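Long-range contacts in ABC transporter, solute-binding protein (Staphylococcus aureus, PDB 6LKI), which serves as an extracellular solute-binding lipoprotein of an ABC transporter family, binds glucose 6-phosphate and here pairs with the sensor kinase HptS: residues A[7-12]-A[56-61]; A[17-22]-A[246-251]; A[72-77]-A[90-95]; A[98-103]-A[252-257]. All coordinates share one frame; numbering follows the deposited sequence.

Contact 1: A[7-12]-A[56-61]; sequences VYSPYQ and VFMGGV
Ser9 OG is gripped by two backbone groups: it donates to Met58 O across the contact (OG to O 2.8 Å) and accepts from Tyr11 N in an ST turn. The donor is tilted 21° from the plane of the Met58 carbonyl. A chi1 of -174° turns OG to where it can make both bonds. Upstream, strands 5-9 and 56-58 run parallel. Tyr8 N bonds to Val56 O at 2.7 Å, and Met58 N to Tyr8 O at 2.7 Å with a nearly straight N-H...O angle of 174°. Val7 and Val56 share one face of the sheet, where Val7 CG1 touches Met58 CB at 3.7 Å. On the opposite face Tyr8 and Phe57 cross at about a right angle; Tyr8 CB meets Phe57 CD2 at 3.6 Å, while Tyr8 O lies over one face of the Phe57 ring. Helix 38-46 packs on this face through Leu41, Leu42 and Leu45.

Past the strands the contact enters the binding site. Pro10 CD lies 3.3 Å from Met58 O, and Tyr11 CE2 comes within 3.4 Å of Gly59 CA; the Tyr11 hydroxyl is bonded to Asp218, a residue of the glucose 6-phosphate site. Gly59 and Gly60 take extended shapes with positive phi that suit glycine, letting the chain pass close to Pro10 and Tyr11. Gly60 N, buried here, has no partner in the model, so it may be available to the sugar phosphate, which is known to bind at Gly60 but is absent from this chain.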
# COMPACT_ATOMS: atom_id res chain seq x y z
N VAL A 7 -2.38 -9.95 14.41
CA VAL A 7 -3.18 -9.01 13.64
C VAL A 7 -3.76 -9.74 12.43
O VAL A 7 -3.02 -10.38 11.67
CB VAL A 7 -2.35 -7.79 13.19
CG1 VAL A 7 -3.13 -6.95 12.19
CG2 VAL A 7 -1.93 -6.96 14.38
N TYR A 8 -5.08 -9.64 12.26
CA TYR A 8 -5.73 -10.04 11.02
C TYR A 8 -5.74 -8.85 10.06
O TYR A 8 -6.08 -7.73 10.46
CB TYR A 8 -7.17 -10.50 11.26
CG TYR A 8 -7.36 -11.61 12.27
CD1 TYR A 8 -7.46 -11.33 13.63
CD2 TYR A 8 -7.46 -12.93 11.86
CE1 TYR A 8 -7.64 -12.34 14.55
CE2 TYR A 8 -7.65 -13.95 12.78
CZ TYR A 8 -7.73 -13.65 14.13
OH TYR A 8 -7.92 -14.65 15.05
N SER A 9 -5.37 -9.09 8.80
CA SER A 9 -5.35 -7.98 7.86
C SER A 9 -5.56 -8.42 6.42
O SER A 9 -4.85 -9.34 5.96
CB SER A 9 -4.04 -7.20 7.97
OG SER A 9 -4.08 -6.04 7.16
N PRO A 10 -6.50 -7.81 5.70
CA PRO A 10 -6.61 -8.08 4.26
C PRO A 10 -5.59 -7.34 3.41
O PRO A 10 -5.49 -7.62 2.21
CB PRO A 10 -8.04 -7.62 3.93
CG PRO A 10 -8.31 -6.54 4.93
CD PRO A 10 -7.58 -6.94 6.19
N TYR A 11 -4.84 -6.40 3.99
CA TYR A 11 -3.76 -5.74 3.26
C TYR A 11 -2.64 -6.73 2.97
O TYR A 11 -2.38 -7.65 3.75
CB TYR A 11 -3.20 -4.57 4.06
CG TYR A 11 -4.19 -3.47 4.37
CD1 TYR A 11 -5.03 -2.96 3.39
CD2 TYR A 11 -4.28 -2.94 5.65
CE1 TYR A 11 -5.93 -1.95 3.68
CE2 TYR A 11 -5.18 -1.93 5.95
CZ TYR A 11 -6.00 -1.44 4.96
OH TYR A 11 -6.89 -0.43 5.25
N GLN A 12 -1.98 -6.54 1.84
CA GLN A 12 -0.82 -7.37 1.52
C GLN A 12 0.29 -7.12 2.53
O GLN A 12 0.46 -6.01 3.04
CB GLN A 12 -0.33 -7.08 0.10
CG GLN A 12 -1.28 -7.55 -0.99
CD GLN A 12 -1.47 -9.05 -0.99
OE1 GLN A 12 -0.57 -9.81 -1.36
NE2 GLN A 12 -2.66 -9.50 -0.58
N VAL A 56 -6.23 -8.00 16.93
CA VAL A 56 -6.65 -6.83 16.17
C VAL A 56 -6.97 -7.24 14.74
O VAL A 56 -6.25 -8.05 14.14
CB VAL A 56 -5.58 -5.72 16.18
CG1 VAL A 56 -6.02 -4.53 15.35
CG2 VAL A 56 -5.26 -5.29 17.61
N PHE A 57 -8.05 -6.69 14.19
CA PHE A 57 -8.38 -6.78 12.77
C PHE A 57 -8.07 -5.43 12.14
O PHE A 57 -8.73 -4.43 12.44
CB PHE A 57 -9.84 -7.17 12.57
CG PHE A 57 -10.13 -7.80 11.23
CD1 PHE A 57 -10.07 -7.05 10.07
CD2 PHE A 57 -10.48 -9.14 11.15
CE1 PHE A 57 -10.34 -7.63 8.84
CE2 PHE A 57 -10.76 -9.72 9.92
CZ PHE A 57 -10.68 -8.97 8.77
N MET A 58 -7.06 -5.39 11.27
CA MET A 58 -6.54 -4.15 10.71
C MET A 58 -6.87 -4.08 9.22
O MET A 58 -6.31 -4.85 8.43
CB MET A 58 -5.04 -4.03 10.94
CG MET A 58 -4.38 -2.87 10.21
SD MET A 58 -2.58 -2.95 10.30
CE MET A 58 -2.14 -1.52 9.32
N GLY A 59 -7.75 -3.17 8.85
CA GLY A 59 -8.08 -2.93 7.46
C GLY A 59 -9.39 -3.59 7.05
O GLY A 59 -9.97 -4.41 7.77
N GLY A 60 -9.84 -3.22 5.86
CA GLY A 60 -11.10 -3.70 5.33
C GLY A 60 -12.27 -2.82 5.74
O GLY A 60 -12.24 -2.11 6.74
N VAL A 61 -13.33 -2.88 4.92
CA VAL A 61 -14.54 -2.12 5.20
C VAL A 61 -15.34 -2.83 6.29
O VAL A 61 -16.39 -3.41 6.03
CB VAL A 61 -15.39 -1.92 3.93
CG1 VAL A 61 -14.68 -0.98 2.97
CG2 VAL A 61 -15.66 -3.25 3.25

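Contact 2: A[17-22]-A[246-251]; sequences RPILNE and QRLVAE
Pro18 meets the end of Arg247, its CB 3.7 Å from NH2 and oblique to the guanidinium. One residue on, Ile19 carries most of the contact. Its CG1 rests off-centre over one guanidinium face, 3.6 Å from Arg247 NE, as the two side chains run antiparallel alongside each other. Chi1 (-73°) turns CG1 toward the other helix, and an extended chi2 (165°) carries CD1 on to Leu248 CD2 at 3.7 Å and past Glu251 OE1 at 3.9 Å. Ile19 also packs on Tyr238 of helix 232-239. Further along, Glu22 stays at long range, with OE1 6.4 Å from Arg247 NH1.

The extended arm of Arg247 is tied within its own helix: NE forms a salt bridge with Glu251 OE2, 3.0 Å apart, approaching from above the carboxylate plane and 57° out of it. The same OE2 pairs with Lys101 of the HptS chain, and Gln90 of HptS packs on Arg247. The helices run nearly antiparallel, with segment axes 11.9 Å apart, so only side chains bridge them. Ile19 thus lies against both Leu248 and a salt-bridged Arg247-Glu251 pair, whose carboxylate, shared between two cations, probably remains ionised at the interface with HptS.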
# COMPACT_ATOMS: atom_id res chain seq x y z
N ARG A 17 3.80 -4.31 6.75
CA ARG A 17 4.87 -4.80 7.62
C ARG A 17 5.88 -3.73 8.00
O ARG A 17 6.25 -3.66 9.19
CB ARG A 17 5.54 -6.02 6.97
CG ARG A 17 6.74 -6.57 7.72
CD ARG A 17 6.47 -6.76 9.21
NE ARG A 17 5.70 -7.96 9.53
CZ ARG A 17 5.39 -8.33 10.77
NH1 ARG A 17 5.79 -7.60 11.80
NH2 ARG A 17 4.69 -9.44 10.98
N PRO A 18 6.38 -2.87 7.09
CA PRO A 18 7.30 -1.81 7.54
C PRO A 18 6.71 -0.89 8.60
O PRO A 18 7.41 -0.48 9.53
CB PRO A 18 7.63 -1.06 6.25
CG PRO A 18 7.45 -2.07 5.18
CD PRO A 18 6.28 -2.91 5.62
N ILE A 19 5.43 -0.54 8.48
CA ILE A 19 4.80 0.34 9.46
C ILE A 19 4.62 -0.39 10.79
O ILE A 19 4.86 0.18 11.86
CB ILE A 19 3.47 0.88 8.92
CG1 ILE A 19 3.73 1.94 7.84
CG2 ILE A 19 2.63 1.48 10.04
CD1 ILE A 19 2.52 2.27 7.00
N LEU A 20 4.22 -1.66 10.75
CA LEU A 20 4.08 -2.43 11.98
C LEU A 20 5.44 -2.71 12.61
O LEU A 20 5.52 -2.90 13.83
CB LEU A 20 3.34 -3.73 11.71
CG LEU A 20 1.88 -3.58 11.28
CD1 LEU A 20 1.27 -4.92 10.90
CD2 LEU A 20 1.06 -2.91 12.38
N ASN A 21 6.51 -2.74 11.81
CA ASN A 21 7.85 -2.93 12.36
C ASN A 21 8.27 -1.76 13.24
O ASN A 21 8.99 -1.95 14.22
CB ASN A 21 8.86 -3.12 11.23
CG ASN A 21 8.87 -4.54 10.69
OD1 ASN A 21 8.41 -5.47 11.35
ND2 ASN A 21 9.40 -4.71 9.49
N GLU A 22 7.83 -0.54 12.90
CA GLU A 22 8.15 0.61 13.74
C GLU A 22 7.41 0.54 15.07
O GLU A 22 7.96 0.91 16.12
CB GLU A 22 7.82 1.91 13.01
CG GLU A 22 8.11 3.17 13.82
CD GLU A 22 9.56 3.28 14.25
OE1 GLU A 22 10.45 3.08 13.40
OE2 GLU A 22 9.81 3.57 15.44
N GLN A 246 -0.12 10.26 7.98
CA GLN A 246 0.55 10.95 6.89
C GLN A 246 1.35 9.98 6.02
O GLN A 246 1.38 10.12 4.79
CB GLN A 246 1.46 12.05 7.45
CG GLN A 246 0.71 13.24 8.02
CD GLN A 246 1.58 14.11 8.90
OE1 GLN A 246 2.53 13.63 9.52
NE2 GLN A 246 1.26 15.39 8.97
N ARG A 247 2.00 9.00 6.64
CA ARG A 247 2.72 8.00 5.87
C ARG A 247 1.76 7.09 5.10
O ARG A 247 2.02 6.74 3.95
CB ARG A 247 3.62 7.17 6.78
CG ARG A 247 4.24 5.95 6.10
CD ARG A 247 5.36 5.33 6.92
NE ARG A 247 6.00 4.23 6.20
CZ ARG A 247 7.11 3.62 6.60
NH1 ARG A 247 7.71 3.99 7.72
NH2 ARG A 247 7.62 2.63 5.87
N LEU A 248 0.64 6.72 5.73
CA LEU A 248 -0.32 5.84 5.08
C LEU A 248 -0.95 6.51 3.86
O LEU A 248 -1.15 5.86 2.83
CB LEU A 248 -1.40 5.41 6.07
CG LEU A 248 -0.98 4.33 7.08
CD1 LEU A 248 -1.87 4.38 8.31
CD2 LEU A 248 -1.03 2.96 6.43
N VAL A 249 -1.27 7.80 3.97
CA VAL A 249 -1.84 8.52 2.83
C VAL A 249 -0.86 8.52 1.66
O VAL A 249 -1.25 8.32 0.50
CB VAL A 249 -2.23 9.95 3.25
CG1 VAL A 249 -2.39 10.85 2.04
CG2 VAL A 249 -3.51 9.92 4.07
N ALA A 250 0.43 8.71 1.95
CA ALA A 250 1.43 8.77 0.89
C ALA A 250 1.66 7.40 0.25
O ALA A 250 1.92 7.32 -0.95
CB ALA A 250 2.74 9.33 1.43
N GLU A 251 1.58 6.33 1.04
CA GLU A 251 1.93 5.01 0.52
C GLU A 251 0.74 4.26 -0.05
O GLU A 251 0.88 3.54 -1.05
CB GLU A 251 2.60 4.18 1.62
CG GLU A 251 3.92 4.75 2.11
CD GLU A 251 4.69 3.78 2.99
OE1 GLU A 251 4.09 2.79 3.45
OE2 GLU A 251 5.90 4.02 3.21

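Contact 3: A[72-77]-A[90-95]; sequences FVPYQD and NNKYVT
Pro74 and Lys92 lie side by side, their side chains pointing the same way; the very short approach of Pro74 CG to Lys92 CE is doubtful, since the lysine is exposed and also touches a crystal neighbour. Lys92 sets CG between its backbone N and carbonyl carbon (chi1 46°) and bends again near its end, which leaves CE in the plane of the Tyr93 ring, at its edge. Tyr93 takes the same first torsion; one face of its ring is met by Asn91 CG, of the side-chain amide, within the same turn. Its CB touches Phe72 CB at 3.9 Å, yet the rings do not stack: the Phe72 ring leads away to Ala221, while Ile66 touches both side chains. Tyr75 and Thr95 cross obliquely, with Tyr75 CD2 4.0 Å from Thr95 OG1. The other neighbours of the Tyr75 ring include Val236 and Gln237 of helix 232-239.

A single direct hydrogen bond joins the segments, Tyr75 N to Lys92 O at 3.0 Å, its N-H...O angle 171° but the donor tilted 30° from the carbonyl plane. Water supplements it. Water 1 donates to both Val73 O (2.8 Å) and Tyr93 O (2.6 Å), and water 2 connects Tyr75 O with Thr95 OG1. Water 4 takes the N-H of Asp77 and also bonds to Thr95 OG1.

Segment 90-95 holds a type I beta turn, Asn91 to Val94, leading into strand 95-107: a partly water-mediated meeting of two connections beside the central sheet, to which Val73 and Thr95 are both bonded through strand 215-223.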
# COMPACT_ATOMS: atom_id res chain seq x y z
N PHE A 72 -16.23 -9.10 18.28
CA PHE A 72 -15.37 -7.94 18.47
C PHE A 72 -15.74 -7.22 19.76
O PHE A 72 -16.84 -7.38 20.30
CB PHE A 72 -15.46 -6.99 17.27
CG PHE A 72 -15.15 -7.65 15.96
CD1 PHE A 72 -13.85 -7.70 15.49
CD2 PHE A 72 -16.16 -8.23 15.20
CE1 PHE A 72 -13.56 -8.32 14.28
CE2 PHE A 72 -15.87 -8.84 14.00
CZ PHE A 72 -14.57 -8.89 13.54
N VAL A 73 -14.80 -6.42 20.25
CA VAL A 73 -14.92 -5.76 21.54
C VAL A 73 -15.27 -4.29 21.30
O VAL A 73 -14.62 -3.64 20.48
CB VAL A 73 -13.61 -5.88 22.35
CG1 VAL A 73 -13.67 -5.03 23.62
CG2 VAL A 73 -13.34 -7.33 22.69
N PRO A 74 -16.27 -3.75 21.99
CA PRO A 74 -16.57 -2.31 21.85
C PRO A 74 -15.40 -1.47 22.33
O PRO A 74 -14.80 -1.74 23.37
CB PRO A 74 -17.80 -2.12 22.75
CG PRO A 74 -18.31 -3.49 23.04
CD PRO A 74 -17.13 -4.40 22.99
N TYR A 75 -15.07 -0.44 21.55
CA TYR A 75 -13.94 0.41 21.88
C TYR A 75 -14.01 1.69 21.06
O TYR A 75 -14.12 1.64 19.83
CB TYR A 75 -12.61 -0.31 21.62
CG TYR A 75 -11.41 0.60 21.63
CD1 TYR A 75 -10.91 1.11 22.83
CD2 TYR A 75 -10.77 0.95 20.45
CE1 TYR A 75 -9.81 1.95 22.84
CE2 TYR A 75 -9.67 1.79 20.46
CZ TYR A 75 -9.19 2.28 21.65
OH TYR A 75 -8.10 3.12 21.67
N GLN A 76 -13.93 2.83 21.74
CA GLN A 76 -13.84 4.13 21.08
C GLN A 76 -12.78 4.95 21.82
O GLN A 76 -12.98 5.30 22.98
CB GLN A 76 -15.18 4.86 21.09
CG GLN A 76 -15.08 6.32 20.68
CD GLN A 76 -16.33 7.12 21.00
OE1 GLN A 76 -17.41 6.82 20.51
NE2 GLN A 76 -16.17 8.15 21.82
N ASP A 77 -11.67 5.23 21.15
CA ASP A 77 -10.65 6.07 21.77
C ASP A 77 -11.20 7.48 21.97
O ASP A 77 -12.04 7.95 21.19
CB ASP A 77 -9.36 6.09 20.93
CG ASP A 77 -9.50 6.84 19.61
OD1 ASP A 77 -10.08 7.94 19.58
OD2 ASP A 77 -8.99 6.33 18.59
N ASN A 90 -20.03 5.10 13.26
CA ASN A 90 -21.28 4.99 13.99
C ASN A 90 -21.45 3.62 14.63
O ASN A 90 -22.57 3.21 14.94
CB ASN A 90 -22.46 5.28 13.06
CG ASN A 90 -22.62 6.75 12.75
OD1 ASN A 90 -23.03 7.12 11.65
ND2 ASN A 90 -22.30 7.60 13.72
N ASN A 91 -20.34 2.92 14.83
CA ASN A 91 -20.33 1.50 15.15
C ASN A 91 -19.40 1.28 16.34
O ASN A 91 -18.22 1.64 16.27
CB ASN A 91 -19.89 0.69 13.93
CG ASN A 91 -20.07 -0.79 14.11
OD1 ASN A 91 -19.97 -1.30 15.22
ND2 ASN A 91 -20.34 -1.49 13.02
N LYS A 92 -19.93 0.68 17.40
CA LYS A 92 -19.22 0.62 18.68
C LYS A 92 -17.90 -0.15 18.58
O LYS A 92 -16.94 0.20 19.27
CB LYS A 92 -20.12 -0.02 19.74
CG LYS A 92 -20.82 -1.29 19.26
CD LYS A 92 -21.37 -2.10 20.43
CE LYS A 92 -20.60 -3.40 20.62
NZ LYS A 92 -20.82 -4.38 19.53
N TYR A 93 -17.85 -1.18 17.74
CA TYR A 93 -16.72 -2.11 17.73
C TYR A 93 -15.74 -1.84 16.59
O TYR A 93 -14.80 -2.62 16.41
CB TYR A 93 -17.22 -3.55 17.65
CG TYR A 93 -18.30 -3.78 16.62
CD1 TYR A 93 -17.99 -3.96 15.28
CD2 TYR A 93 -19.64 -3.81 16.98
CE1 TYR A 93 -18.97 -4.17 14.33
CE2 TYR A 93 -20.64 -4.02 16.04
CZ TYR A 93 -20.29 -4.20 14.72
OH TYR A 93 -21.27 -4.40 13.77
N VAL A 94 -15.93 -0.77 15.83
CA VAL A 94 -15.03 -0.42 14.73
C VAL A 94 -14.53 1.00 14.93
O VAL A 94 -15.29 1.89 15.33
CB VAL A 94 -15.74 -0.56 13.36
CG1 VAL A 94 -14.84 -0.04 12.24
CG2 VAL A 94 -16.13 -2.00 13.10
N THR A 95 -13.23 1.20 14.69
CA THR A 95 -12.63 2.52 14.62
C THR A 95 -12.27 2.80 13.17
O THR A 95 -11.55 2.02 12.55
CB THR A 95 -11.38 2.61 15.50
OG1 THR A 95 -11.75 2.47 16.88
CG2 THR A 95 -10.68 3.95 15.30
O HOH W 1 -13.09 -2.58 18.39
O HOH W 2 -13.19 0.31 17.77
O HOH W 3 -15.68 2.89 17.61
O HOH W 4 -12.47 4.59 18.09

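Contact 4: A[98-103]-A[252-257]; sequences LLMPTV and FDAKSI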
# COMPACT_ATOMS: atom_id res chain seq x y z
N LEU A 98 -8.93 4.43 7.41
CA LEU A 98 -8.51 5.09 6.18
C LEU A 98 -9.69 5.18 5.23
O LEU A 98 -10.66 4.43 5.33
CB LEU A 98 -7.35 4.35 5.49
CG LEU A 98 -5.95 4.46 6.10
CD1 LEU A 98 -4.98 3.55 5.36
CD2 LEU A 98 -5.46 5.90 6.08
N LEU A 99 -9.60 6.12 4.29
CA LEU A 99 -10.63 6.34 3.28
C LEU A 99 -10.03 6.01 1.91
O LEU A 99 -9.00 6.56 1.53
CB LEU A 99 -11.14 7.78 3.31
CG LEU A 99 -11.61 8.29 4.67
CD1 LEU A 99 -12.00 9.76 4.59
CD2 LEU A 99 -12.77 7.46 5.19
N MET A 100 -10.68 5.10 1.19
CA MET A 100 -10.20 4.64 -0.11
C MET A 100 -11.30 4.77 -1.15
O MET A 100 -12.31 4.04 -1.06
CB MET A 100 -9.70 3.20 -0.03
CG MET A 100 -9.23 2.63 -1.37
SD MET A 100 -7.84 3.56 -2.05
CE MET A 100 -6.62 3.32 -0.77
N PRO A 101 -11.16 5.64 -2.15
CA PRO A 101 -12.19 5.75 -3.19
C PRO A 101 -12.19 4.51 -4.08
O PRO A 101 -11.14 4.02 -4.49
CB PRO A 101 -11.79 7.00 -3.97
CG PRO A 101 -10.77 7.71 -3.11
CD PRO A 101 -10.09 6.63 -2.33
N THR A 102 -13.39 3.99 -4.35
CA THR A 102 -13.55 3.06 -5.45
C THR A 102 -13.57 3.84 -6.76
O THR A 102 -13.97 5.01 -6.79
CB THR A 102 -14.83 2.23 -5.30
OG1 THR A 102 -15.97 3.11 -5.29
CG2 THR A 102 -14.80 1.43 -4.00
N VAL A 103 -13.12 3.20 -7.83
CA VAL A 103 -12.94 3.89 -9.10
C VAL A 103 -13.32 2.97 -10.26
O VAL A 103 -13.36 1.75 -10.13
CB VAL A 103 -11.49 4.39 -9.31
CG1 VAL A 103 -11.03 5.28 -8.16
CG2 VAL A 103 -10.54 3.21 -9.51
N PHE A 252 -0.44 4.41 0.56
CA PHE A 252 -1.63 3.68 0.13
C PHE A 252 -2.45 4.44 -0.91
O PHE A 252 -3.41 3.87 -1.44
CB PHE A 252 -2.54 3.38 1.33
CG PHE A 252 -2.08 2.23 2.19
CD1 PHE A 252 -0.74 1.86 2.22
CD2 PHE A 252 -2.98 1.54 2.97
CE1 PHE A 252 -0.33 0.81 3.02
CE2 PHE A 252 -2.57 0.49 3.76
CZ PHE A 252 -1.24 0.12 3.79
N ASP A 253 -2.09 5.69 -1.21
CA ASP A 253 -2.93 6.56 -2.04
C ASP A 253 -4.34 6.64 -1.48
O ASP A 253 -5.34 6.62 -2.22
CB ASP A 253 -2.93 6.10 -3.50
CG ASP A 253 -1.60 6.34 -4.18
OD1 ASP A 253 -0.94 7.35 -3.86
OD2 ASP A 253 -1.20 5.51 -5.02
N ALA A 254 -4.43 6.72 -0.16
CA ALA A 254 -5.68 6.82 0.57
C ALA A 254 -5.87 8.25 1.06
O ALA A 254 -5.02 9.12 0.87
CB ALA A 254 -5.70 5.83 1.74
N LYS A 255 -7.01 8.48 1.71
CA LYS A 255 -7.29 9.74 2.38
C LYS A 255 -7.37 9.49 3.88
O LYS A 255 -7.86 8.44 4.32
CB LYS A 255 -8.59 10.36 1.87
CG LYS A 255 -8.73 10.30 0.36
CD LYS A 255 -8.71 11.70 -0.25
CE LYS A 255 -8.88 11.64 -1.76
NZ LYS A 255 -7.70 11.02 -2.44
N SER A 256 -6.87 10.43 4.66
CA SER A 256 -6.78 10.24 6.10
C SER A 256 -8.15 10.37 6.76
O SER A 256 -9.02 11.12 6.30
CB SER A 256 -5.81 11.24 6.72
OG SER A 256 -5.77 11.10 8.13
N ILE A 257 -8.33 9.64 7.86
CA ILE A 257 -9.53 9.78 8.67
C ILE A 257 -9.46 11.02 9.56
O ILE A 257 -10.49 11.47 10.07
CB ILE A 257 -9.76 8.51 9.51
CG1 ILE A 257 -11.17 8.48 10.11
CG2 ILE A 257 -8.70 8.39 10.60
CD1 ILE A 257 -12.27 8.59 9.08
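Leu99 and Lys255 form the tight centre of the contact, an antiparallel hydrogen-bonded pair. Lys255 N gives to Leu99 O at 2.8 Å and Leu99 N to Lys255 O at 2.9 Å, each donor in the plane of the carbonyl it meets. Beside this pair, Ala254 CB sits 3.4 Å from Leu99 O and 3.7 Å from Met100 CE. Met100 is folded back on itself, bent at chi2 (61°) and chi3 (61°), which tucks CE 3.3 Å from Phe252 O. Leu98 crosses Phe252 at about a right angle, CD1 to CD2 at 3.7 Å, and the Phe252 ring continues into an edge-to-face pair with Tyr11.

Away from the centre the grip slackens. The Leu99 and Ile257 side chains cross at about a right angle, CD2 to CD1 4.1 Å, while Ser256 turns away from the strand and bonds through OG to Gln245. Asp253, at positive phi after helix 242-252, sends its carboxylate away to the backbone N of Asn68 of the HptS chain.

The short, weakly bonded strand 255-256 thus pairs with strand 95-107, probably one of the crossovers of the family's two-lobed type 2 periplasmic-binding-protein fold.

In the fold
Contacts 1 and 4 are buried and rest on backbone pairing in the same mixed sheet, parallel in contact 1 and antiparallel in contact 4. They meet through Tyr11 and Phe252 near the sugar phosphate site. Contacts 2 and 3 lie farther out and are only partly buried. Contact 2 joins two helices by an isoleucine and a salt-bridged arginine, with no hydrogen bond between its segments, whereas contact 3 adds bridging waters to a single direct backbone bond. Helix 242-252 of contact 2 runs on into contact 4, and the HptS chain touches both. Contact 3 lies apart from contact 2 but packs on contact 1 through Phe72 and Phe57.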